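Local coordinates for DUF3120 domain-containing protein (Bordetella pertussis, PDB 6RGN) that is a type III secretion effector whose N-terminal domain, the part described here, targets membranes and probably binds the phosphoinositide PIP2, at residues 91-96 / 132-137. Residues are numbered along the deposited sequence; the frame is centred on the assembly and turned at random. Where two conformers were deposited one is given.
Sequences SGDRSL and DAYKQQ. With SO4 (sulfate ion), chain C.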
loop_
_atom_site.group_PDB
_atom_site.type_symbol
_atom_site.label_atom_id
_atom_site.label_comp_id
_atom_site.label_asym_id
_atom_site.label_seq_id
_atom_site.Cartn_x
_atom_site.Cartn_y
_atom_site.Cartn_z
ATOM N N SER A 91 -12.686 -1.134 5.498
ATOM C CA SER A 91 -14.046 -0.837 4.942
ATOM C C SER A 91 -14.464 -1.878 3.896
ATOM O O SER A 91 -15.640 -1.908 3.533
ATOM C CB SER A 91 -14.128 0.518 4.353
ATOM O OG SER A 91 -13.097 0.639 3.406
ATOM N N GLY A 92 -13.610 -2.820 3.549
ATOM C CA GLY A 92 -13.902 -3.700 2.424
ATOM C C GLY A 92 -13.788 -2.855 1.162
ATOM O O GLY A 92 -14.607 -2.988 0.320
ATOM N N ASP A 93 -12.744 -2.039 1.083
ATOM C CA ASP A 93 -12.252 -1.397 -0.154
ATOM C C ASP A 93 -13.272 -0.384 -0.678
ATOM O O ASP A 93 -13.323 -0.197 -1.940
ATOM C CB ASP A 93 -11.957 -2.448 -1.239
ATOM C CG ASP A 93 -11.001 -3.525 -0.785
ATOM O OD1 ASP A 93 -10.001 -3.176 -0.114
ATOM O OD2 ASP A 93 -11.338 -4.709 -0.943
ATOM N N ARG A 94 -13.953 0.368 0.176
ATOM C CA ARG A 94 -15.075 1.228 -0.285
ATOM C C ARG A 94 -14.703 2.710 -0.325
ATOM O O ARG A 94 -15.505 3.496 -0.868
ATOM C CB ARG A 94 -16.294 1.023 0.609
ATOM C CG ARG A 94 -16.705 -0.431 0.758
ATOM C CD ARG A 94 -18.021 -0.497 1.483
ATOM N NE ARG A 94 -17.926 -0.190 2.908
ATOM C CZ ARG A 94 -18.503 0.864 3.490
ATOM N NH1 ARG A 94 -19.191 1.734 2.766
ATOM N NH2 ARG A 94 -18.410 1.031 4.799
ATOM N N SER A 95 -13.567 3.110 0.245
ATOM C CA SER A 95 -13.234 4.558 0.381
ATOM C C SER A 95 -12.275 5.072 -0.693
ATOM O O SER A 95 -11.107 4.723 -0.589
ATOM C CB SER A 95 -12.642 4.870 1.736
ATOM O OG SER A 95 -12.384 6.288 1.769
ATOM N N LEU A 96 -12.707 5.898 -1.671
ATOM C CA LEU A 96 -11.750 6.560 -2.641
ATOM C C LEU A 96 -10.866 7.550 -1.874
ATOM O O LEU A 96 -9.641 7.603 -2.167
ATOM C CB LEU A 96 -12.503 7.243 -3.812
ATOM C CG LEU A 96 -11.640 7.974 -4.852
ATOM C CD1 LEU A 96 -10.510 7.077 -5.351
ATOM C CD2 LEU A 96 -12.462 8.501 -6.030
ATOM N N ASP A 132 -5.007 1.590 -8.810
ATOM C CA ASP A 132 -5.631 2.104 -10.051
ATOM C C ASP A 132 -6.885 1.279 -10.373
ATOM O O ASP A 132 -7.891 1.861 -10.821
ATOM C CB ASP A 132 -4.676 2.019 -11.242
ATOM C CG ASP A 132 -3.642 3.148 -11.212
ATOM O OD1 ASP A 132 -3.943 4.173 -10.568
ATOM O OD2 ASP A 132 -2.558 2.979 -11.829
ATOM N N ALA A 133 -6.834 -0.032 -10.142
ATOM C CA ALA A 133 -7.956 -0.944 -10.465
ATOM C C ALA A 133 -9.142 -0.658 -9.516
ATOM O O ALA A 133 -10.309 -0.714 -9.939
ATOM C CB ALA A 133 -7.495 -2.391 -10.331
ATOM N N TYR A 134 -8.867 -0.509 -8.230
ATOM C CA TYR A 134 -9.921 -0.131 -7.255
ATOM C C TYR A 134 -10.370 1.295 -7.517
ATOM O O TYR A 134 -11.566 1.542 -7.417
ATOM C CB TYR A 134 -9.462 -0.241 -5.800
ATOM C CG TYR A 134 -9.497 -1.655 -5.332
ATOM C CD1 TYR A 134 -10.662 -2.243 -4.880
ATOM C CD2 TYR A 134 -8.317 -2.364 -5.256
ATOM C CE1 TYR A 134 -10.661 -3.552 -4.415
ATOM C CE2 TYR A 134 -8.321 -3.685 -4.874
ATOM C CZ TYR A 134 -9.469 -4.264 -4.408
ATOM O OH TYR A 134 -9.368 -5.548 -3.942
ATOM N N LYS A 135 -9.471 2.216 -7.866
ATOM C CA LYS A 135 -9.979 3.540 -8.323
ATOM C C LYS A 135 -10.995 3.383 -9.457
ATOM O O LYS A 135 -12.014 4.033 -9.348
ATOM C CB LYS A 135 -8.891 4.521 -8.737
ATOM C CG LYS A 135 -8.095 5.082 -7.568
ATOM C CD LYS A 135 -6.981 6.014 -8.027
ATOM C CE LYS A 135 -6.114 6.526 -6.886
ATOM N NZ LYS A 135 -5.480 7.791 -7.335
ATOM N N GLN A 136 -10.711 2.620 -10.522
ATOM C CA GLN A 136 -11.634 2.421 -11.674
ATOM C C GLN A 136 -12.971 1.878 -11.154
ATOM O O GLN A 136 -14.031 2.390 -11.530
ATOM C CB GLN A 136 -10.991 1.474 -12.692
ATOM C CG GLN A 136 -11.943 1.018 -13.791
ATOM C CD GLN A 136 -11.326 -0.037 -14.679
ATOM O OE1 GLN A 136 -10.126 -0.265 -14.617
ATOM N NE2 GLN A 136 -12.121 -0.639 -15.561
ATOM N N GLN A 137 -12.923 0.835 -10.345
ATOM C CA GLN A 137 -14.130 0.167 -9.791
ATOM C C GLN A 137 -14.972 1.160 -8.977
ATOM O O GLN A 137 -16.218 1.062 -9.036
ATOM C CB GLN A 137 -13.687 -0.977 -8.890
ATOM C CG GLN A 137 -14.822 -1.775 -8.287
ATOM C CD GLN A 137 -14.294 -3.122 -7.860
ATOM O OE1 GLN A 137 -14.285 -4.080 -8.655
ATOM N NE2 GLN A 137 -13.912 -3.231 -6.587
HETATM S S SO4 C . -7.955 9.263 -10.652
HETATM O O1 SO4 C . -8.580 8.255 -11.466
HETATM O O2 SO4 C . -8.665 9.363 -9.398
HETATM O O3 SO4 C . -7.990 10.526 -11.339
HETATM O O4 SO4 C . -6.595 8.896 -10.391
HETATM O O HOH W 1 -14.547 -1.449 -3.675
#
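Asp-93 meets the ring of Tyr-134 obliquely, its CB lying 3.6 Å from CE1 of the tyrosine, and the carboxylate plane is turned 45° from that of the ring. In Asp-93, CG stands anti to the carbonyl carbon (chi1 -55°), which carries the carboxylate along the CE1 side of the ring toward the phenol end. OD2 of Asp-93 is still 3.7 Å from Tyr-134 OH, and the hydroxyl is instead hydrogen-bonded to the backbone O of Met-52, which fixes the far end of the ring. Both residues are buried here, with Pro-57 against the aspartate and Leu-55 and Leu-99 against the tyrosine.

Toward the surface the contact thins to one aliphatic touch, Leu-96 CD1 against Lys-135 CG at 3.8 Å, the two side chains crossing at about a right angle. The rest of the lysine chain is stretched out, and its NZ makes a weak 3.4 Å bond to O4 of a sulfate, probably from the crystallisation liquor, that His-139 also binds. No direct hydrogen bond joins the segments; a water donating to Asp-93 O, at a doubtfully short 2.5 Å, and weakly held by Gln-137 NE2 is at most a tenuous bridge.

The arrangement is an interhelical connection in an all-helical domain: helix 76-90 ends in a Schellman motif at Gly-92, Ser-95 N-caps helix 96-112, and the short connection, with that helix's first residue, packs against helix 124-140 within the membrane-targeting domain.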